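Side-chain contact in beta-galactosidase (Streptococcus pneumoniae, PDB 4CU9), which probably hydrolyses terminal beta-galactosides as a whole enzyme, the crystallised part being a carbohydrate-binding module that carries a calcium ion: residues 115-120 and 124-129. Numbering follows the deposited sequence.
Sequences SNYQAY and HPFNNP. With EDO (1,2-ethanediol), chain D.
Gln118 and Asn127 bring the short helix 117-120 and the 3-10 turn 125-127 closest, their CA atoms 6.2 Å apart, within a loop excursion between strands 97-103 and 132-139 of a galactose-binding-domain-like beta-sandwich. The backbone bond from Asn127 N to His124 O closes the 3-10 turn, while Phe126 N donates to ring atom ND1 of His124 at 3.1 Å. Phe126 CB sits over one face of the Tyr117 ring, 4.0 Å from its centroid and 10° off the normal, in a CH-pi contact. Phe126 CG lies anti to its carbonyl carbon (chi1 -80°), which leads the phenyl ring away from Tyr117 and among Phe20, Phe108 and Trp132. At the Tyr117 edge, in plane, Asn127 OD1 sits 3.6 Å from CE1. Asn127 OD1 also accepts from Gln118 NE2 at 3.2 Å, in its own carbonyl plane, with the two amides turned 65° apart; Asn127 ND2 is held by Ser122 O. A water links Asn127 O to Gln118 NE2, weakly at the glutamine. Beyond the ring, an ethanediol, probably from the crystallisation liquor, is hydrogen-bonded to Arg162 NH2, and its O1 to Tyr117 OH at 2.6 Å.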
ATOM      1  N   SER A 115      -0.232 -10.059  -2.897  1.00  9.91           N
ATOM      2  CA  SER A 115      -1.383  -9.162  -3.172  1.00  9.79           C
ATOM      3  C   SER A 115      -2.605  -9.461  -2.324  1.00  9.66           C
ATOM      4  O   SER A 115      -3.575  -8.692  -2.315  1.00  9.29           O
ATOM      5  CB  SER A 115      -1.788  -9.250  -4.636  1.00 10.08           C
ATOM      6  OG  SER A 115      -2.486 -10.465  -4.872  1.00  9.98           O
ATOM      7  N   ASN A 116      -2.579 -10.583  -1.610  1.00  9.62           N
ATOM      8  CA  ASN A 116      -3.721 -11.023  -0.849  1.00  9.80           C
ATOM      9  C   ASN A 116      -3.271 -11.788   0.395  1.00 10.56           C
ATOM     10  O   ASN A 116      -3.736 -12.899   0.666  1.00  9.85           O
ATOM     11  CB  ASN A 116      -4.628 -11.887  -1.718  1.00 10.79           C
ATOM     12  CG  ASN A 116      -5.593 -11.083  -2.520  1.00 10.98           C
ATOM     13  OD1 ASN A 116      -6.499 -10.505  -1.977  1.00 11.06           O
ATOM     14  ND2 ASN A 116      -5.397 -11.033  -3.839  1.00 12.33           N
ATOM     15  N   TYR A 117      -2.401 -11.157   1.191  1.00 10.45           N
ATOM     16  CA  TYR A 117      -1.835 -11.880   2.309  1.00 10.84           C
ATOM     17  C   TYR A 117      -2.866 -12.204   3.352  1.00 12.25           C
ATOM     18  O   TYR A 117      -2.726 -13.218   4.036  1.00 11.91           O
ATOM     19  CB  TYR A 117      -0.598 -11.216   2.906  1.00 10.73           C
ATOM     20  CG  TYR A 117      -0.790  -9.937   3.653  1.00 10.30           C
ATOM     21  CD1 TYR A 117      -1.453  -9.902   4.890  1.00 10.00           C
ATOM     22  CD2 TYR A 117      -0.299  -8.759   3.136  1.00 10.54           C
ATOM     23  CE1 TYR A 117      -1.609  -8.706   5.595  1.00 10.36           C
ATOM     24  CE2 TYR A 117      -0.459  -7.574   3.824  1.00 10.49           C
ATOM     25  CZ  TYR A 117      -1.106  -7.550   5.052  1.00 10.35           C
ATOM     26  OH  TYR A 117      -1.255  -6.352   5.710  1.00  9.83           O
ATOM     27  N   GLN A 118      -3.906 -11.378   3.489  1.00 13.01           N
ATOM     28  CA  GLN A 118      -4.854 -11.627   4.580  1.00 15.52           C
ATOM     29  C   GLN A 118      -5.618 -12.927   4.412  1.00 16.58           C
ATOM     30  O   GLN A 118      -5.722 -13.715   5.364  1.00 18.81           O
ATOM     31  CB  GLN A 118      -5.825 -10.477   4.789  1.00 17.68           C
ATOM     32  CG  GLN A 118      -6.478 -10.562   6.142  1.00 21.04           C
ATOM     33  CD  GLN A 118      -6.938  -9.219   6.631  1.00 24.30           C
ATOM     34  OE1 GLN A 118      -7.851  -8.637   6.071  1.00 27.72           O
ATOM     35  NE2 GLN A 118      -6.303  -8.727   7.660  1.00 25.02           N
ATOM     36  N   ALA A 119      -6.118 -13.159   3.202  1.00 16.14           N
ATOM     37  CA  ALA A 119      -6.929 -14.337   2.861  1.00 16.52           C
ATOM     38  C   ALA A 119      -6.067 -15.552   2.570  1.00 16.89           C
ATOM     39  O   ALA A 119      -6.416 -16.677   2.922  1.00 15.07           O
ATOM     40  CB  ALA A 119      -7.783 -14.049   1.647  1.00 17.29           C
ATOM     41  N   TYR A 120      -4.931 -15.322   1.933  1.00 16.11           N
ATOM     42  CA  TYR A 120      -4.196 -16.430   1.360  1.00 17.68           C
ATOM     43  C   TYR A 120      -2.888 -16.751   2.022  1.00 15.49           C
ATOM     44  O   TYR A 120      -2.301 -17.794   1.747  1.00 16.11           O
ATOM     45  CB  TYR A 120      -3.967 -16.165  -0.112  1.00 19.81           C
ATOM     46  CG  TYR A 120      -5.241 -16.221  -0.902  1.00 23.60           C
ATOM     47  CD1 TYR A 120      -6.145 -17.290  -0.766  1.00 27.70           C
ATOM     48  CD2 TYR A 120      -5.557 -15.212  -1.781  1.00 25.73           C
ATOM     49  CE1 TYR A 120      -7.315 -17.333  -1.514  1.00 29.53           C
ATOM     50  CE2 TYR A 120      -6.719 -15.238  -2.511  1.00 28.34           C
ATOM     51  CZ  TYR A 120      -7.587 -16.295  -2.390  1.00 29.94           C
ATOM     52  OH  TYR A 120      -8.729 -16.271  -3.150  1.00 30.55           O
ATOM     53  N   HIS A 124       1.587 -15.136   7.593  1.00  9.63           N
ATOM     54  CA  HIS A 124       2.704 -14.230   7.333  1.00  9.58           C
ATOM     55  C   HIS A 124       2.747 -13.132   8.427  1.00  9.31           C
ATOM     56  O   HIS A 124       1.708 -12.614   8.845  1.00  9.59           O
ATOM     57  CB  HIS A 124       2.596 -13.594   5.953  1.00  9.96           C
ATOM     58  CG  HIS A 124       3.861 -12.919   5.505  1.00 10.53           C
ATOM     59  ND1 HIS A 124       4.216 -11.640   5.879  1.00 10.94           N
ATOM     60  CD2 HIS A 124       4.911 -13.407   4.796  1.00 10.66           C
ATOM     61  CE1 HIS A 124       5.398 -11.348   5.358  1.00 10.90           C
ATOM     62  NE2 HIS A 124       5.840 -12.409   4.702  1.00 10.63           N
ATOM     63  N   PRO A 125       3.934 -12.761   8.893  1.00  9.23           N
ATOM     64  CA  PRO A 125       3.974 -11.731   9.977  1.00  9.63           C
ATOM     65  C   PRO A 125       3.363 -10.364   9.643  1.00  9.50           C
ATOM     66  O   PRO A 125       3.000  -9.633  10.539  1.00  9.54           O
ATOM     67  CB  PRO A 125       5.465 -11.652  10.335  1.00 10.05           C
ATOM     68  CG  PRO A 125       6.178 -12.233   9.171  1.00 10.44           C
ATOM     69  CD  PRO A 125       5.274 -13.269   8.582  1.00 10.30           C
ATOM     70  N   PHE A 126       3.205 -10.049   8.350  1.00  9.71           N
ATOM     71  CA  PHE A 126       2.527  -8.851   7.915  1.00  9.78           C
ATOM     72  C   PHE A 126       1.082  -8.819   8.404  1.00  9.68           C
ATOM     73  O   PHE A 126       0.532  -7.744   8.611  1.00  9.35           O
ATOM     74  CB  PHE A 126       2.550  -8.694   6.394  1.00  9.35           C
ATOM     75  CG  PHE A 126       3.831  -8.148   5.859  1.00  9.31           C
ATOM     76  CD1 PHE A 126       4.994  -8.074   6.630  1.00  9.52           C
ATOM     77  CD2 PHE A 126       3.874  -7.714   4.574  1.00  9.23           C
ATOM     78  CE1 PHE A 126       6.157  -7.537   6.091  1.00  9.71           C
ATOM     79  CE2 PHE A 126       5.027  -7.212   4.018  1.00  9.05           C
ATOM     80  CZ  PHE A 126       6.164  -7.090   4.780  1.00  9.84           C
ATOM     81  N   ASN A 127       0.507  -9.975   8.687  1.00  9.83           N
ATOM     82  CA  ASN A 127      -0.867 -10.043   9.060  1.00 10.70           C
ATOM     83  C   ASN A 127      -1.125  -9.828  10.555  1.00 11.57           C
ATOM     84  O   ASN A 127      -2.279  -9.771  10.975  1.00 11.72           O
ATOM     85  CB  ASN A 127      -1.461 -11.363   8.565  1.00 11.33           C
ATOM     86  CG  ASN A 127      -2.968 -11.342   8.495  1.00 11.08           C
ATOM     87  OD1 ASN A 127      -3.567 -10.360   8.080  1.00 10.92           O
ATOM     88  ND2 ASN A 127      -3.595 -12.438   8.906  1.00 11.60           N
ATOM     89  N   ASN A 128      -0.074  -9.615  11.339  1.00 11.26           N
ATOM     90  CA  ASN A 128      -0.207  -9.369  12.739  1.00 11.78           C
ATOM     91  C   ASN A 128      -0.064  -7.865  13.005  1.00 12.15           C
ATOM     92  O   ASN A 128       1.006  -7.317  12.795  1.00 11.71           O
ATOM     93  CB  ASN A 128       0.867 -10.150  13.502  1.00 12.53           C
ATOM     94  CG  ASN A 128       0.840  -9.856  15.015  1.00 13.93           C
ATOM     95  OD1 ASN A 128       0.059  -9.050  15.487  1.00 14.14           O
ATOM     96  ND2 ASN A 128       1.707 -10.498  15.740  1.00 16.06           N
ATOM     97  N   PRO A 129      -1.137  -7.193  13.458  1.00 13.14           N
ATOM     98  CA  PRO A 129      -1.092  -5.737  13.604  1.00 14.61           C
ATOM     99  C   PRO A 129       0.005  -5.236  14.547  1.00 14.71           C
ATOM    100  O   PRO A 129       0.434  -4.076  14.434  1.00 15.11           O
ATOM    101  CB  PRO A 129      -2.448  -5.402  14.251  1.00 14.74           C
ATOM    102  CG  PRO A 129      -3.313  -6.567  13.977  1.00 15.00           C
ATOM    103  CD  PRO A 129      -2.447  -7.754  13.852  1.00 13.75           C
TER
HETATM  104  C1  EDO D3000      -3.317  -6.694   8.838  1.00 12.23           C
HETATM  105  O1  EDO D3000      -3.006  -6.036   7.591  1.00 12.15           O
HETATM  106  C2  EDO D3000      -2.374  -6.375  10.005  1.00 12.17           C
HETATM  107  O2  EDO D3000      -2.679  -5.090  10.541  1.00 12.23           O
HETATM  108  O   HOH W   1      -5.148  -9.263  10.511  1.00 16.67           O